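Local coordinates for glycosylation Associate Protein 2 (Streptococcus agalactiae serotype V, PDB 6OYC) that probably takes part, with partner Gap proteins, in the glycosylation and export of a surface protein through the accessory Sec system, at residues 377-380 against 381-385. Sequence-based numbering, arbitrary orientation.
Sequences ATYH and GAKLN
Lys383 NZ is gripped from several directions at the C-terminal end of helix 372-381, which follows the putative nucleophile elbow of this alpha/beta-hydrolase-like domain. The ammonium group makes an off-centre cation-pi contact with Tyr379, NZ lying 4.0 Å from the ring centroid and 31° from its normal, with CE1 the nearest ring atom. It also hydrogen-bonds Ser442 OG of helix 429-444, and a water bridges it to His380 ND1 through two weak hydrogen bonds. Bends at chi2 (81°) and chi3 (145°) fold the lysine chain back over the last turn to reach the ring. The Tyr379 hydroxyl bonds Glu344; His380 lays one ring face against Tyr379 CD1 and is fixed at NE2 by the carbonyl of Tyr337. Along the backbone, Gly381 N bonds Ala377 O at 2.9 Å and Ala382 N bonds Thr378 O at 3.3 Å, four residues back, but Lys383 N reaches only three back, to His380 O at 2.9 Å. Leu384 brings CG and CD1 up to that same carbonyl oxygen, each 3.6 Å from His380 O, and packs against Leu365 and Leu367 of strand 365-370. Gly381 O accepts both Leu384 N and Asn385 N, at 2.7 and 3.0 Å.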
loop_
_atom_site.group_PDB
_atom_site.type_symbol
_atom_site.label_atom_id
_atom_site.label_comp_id
_atom_site.label_asym_id
_atom_site.label_seq_id
_atom_site.Cartn_x
_atom_site.Cartn_y
_atom_site.Cartn_z
ATOM N N ALA B 377 -7.762 -10.812 -6.922
ATOM C CA ALA B 377 -7.869 -12.043 -6.141
ATOM C C ALA B 377 -8.014 -13.261 -7.045
ATOM O O ALA B 377 -7.342 -14.275 -6.837
ATOM C CB ALA B 377 -9.037 -11.951 -5.155
ATOM N N THR B 378 -8.844 -13.165 -8.083
ATOM C CA THR B 378 -9.057 -14.307 -8.972
ATOM C C THR B 378 -7.923 -14.470 -9.986
ATOM O O THR B 378 -7.447 -15.590 -10.208
ATOM C CB THR B 378 -10.406 -14.162 -9.688
ATOM O OG1 THR B 378 -11.439 -13.892 -8.725
ATOM C CG2 THR B 378 -10.749 -15.430 -10.430
ATOM N N TYR B 379 -7.468 -13.374 -10.604
ATOM C CA TYR B 379 -6.413 -13.474 -11.614
ATOM C C TYR B 379 -5.135 -14.057 -11.027
ATOM O O TYR B 379 -4.484 -14.904 -11.656
ATOM C CB TYR B 379 -6.141 -12.096 -12.234
ATOM C CG TYR B 379 -5.059 -12.050 -13.305
ATOM C CD1 TYR B 379 -3.725 -11.863 -12.965
ATOM C CD2 TYR B 379 -5.376 -12.178 -14.656
ATOM C CE1 TYR B 379 -2.731 -11.821 -13.941
ATOM C CE2 TYR B 379 -4.386 -12.128 -15.639
ATOM C CZ TYR B 379 -3.069 -11.946 -15.272
ATOM O OH TYR B 379 -2.070 -11.883 -16.228
ATOM N N HIS B 380 -4.749 -13.607 -9.832
ATOM C CA HIS B 380 -3.529 -14.133 -9.228
ATOM C C HIS B 380 -3.792 -15.446 -8.490
ATOM O O HIS B 380 -2.872 -16.259 -8.338
ATOM C CB HIS B 380 -2.905 -13.076 -8.302
ATOM C CG HIS B 380 -2.419 -11.853 -9.029
ATOM N ND1 HIS B 380 -1.281 -11.853 -9.810
ATOM C CD2 HIS B 380 -2.932 -10.600 -9.118
ATOM C CE1 HIS B 380 -1.108 -10.654 -10.340
ATOM N NE2 HIS B 380 -2.097 -9.875 -9.940
ATOM N N GLY B 381 -5.037 -15.666 -8.041
ATOM C CA GLY B 381 -5.407 -16.952 -7.462
ATOM C C GLY B 381 -5.067 -18.121 -8.364
ATOM O O GLY B 381 -4.594 -19.161 -7.899
ATOM N N ALA B 382 -5.264 -17.945 -9.673
ATOM C CA ALA B 382 -4.864 -18.943 -10.663
ATOM C C ALA B 382 -3.426 -19.425 -10.483
ATOM O O ALA B 382 -3.114 -20.573 -10.811
ATOM C CB ALA B 382 -5.060 -18.364 -12.069
ATOM N N LYS B 383 -2.539 -18.578 -9.977
ATOM C CA LYS B 383 -1.158 -18.983 -9.761
ATOM C C LYS B 383 -0.903 -19.471 -8.350
ATOM O O LYS B 383 0.213 -19.917 -8.053
ATOM C CB LYS B 383 -0.206 -17.829 -10.068
ATOM C CG LYS B 383 0.137 -17.694 -11.533
ATOM C CD LYS B 383 -0.985 -16.971 -12.257
ATOM C CE LYS B 383 -0.477 -16.070 -13.370
ATOM N NZ LYS B 383 -1.580 -15.147 -13.792
ATOM N N LEU B 384 -1.901 -19.395 -7.473
ATOM C CA LEU B 384 -1.684 -19.673 -6.069
ATOM C C LEU B 384 -2.460 -20.874 -5.546
ATOM O O LEU B 384 -2.129 -21.365 -4.456
ATOM C CB LEU B 384 -2.032 -18.435 -5.228
ATOM C CG LEU B 384 -1.060 -17.265 -5.399
ATOM C CD1 LEU B 384 -1.690 -15.960 -4.948
ATOM C CD2 LEU B 384 0.194 -17.544 -4.628
ATOM N N ASN B 385 -3.461 -21.364 -6.284
ATOM C CA ASN B 385 -4.302 -22.495 -5.895
ATOM C C ASN B 385 -4.755 -22.353 -4.432
ATOM O O ASN B 385 -4.450 -23.216 -3.608
ATOM C CB ASN B 385 -3.580 -23.820 -6.117
ATOM C CG ASN B 385 -4.531 -25.004 -6.200
ATOM O OD1 ASN B 385 -5.679 -24.937 -5.765
ATOM N ND2 ASN B 385 -4.049 -26.101 -6.766
HETATM O O HOH W 1 0.110 -13.277 -12.084
#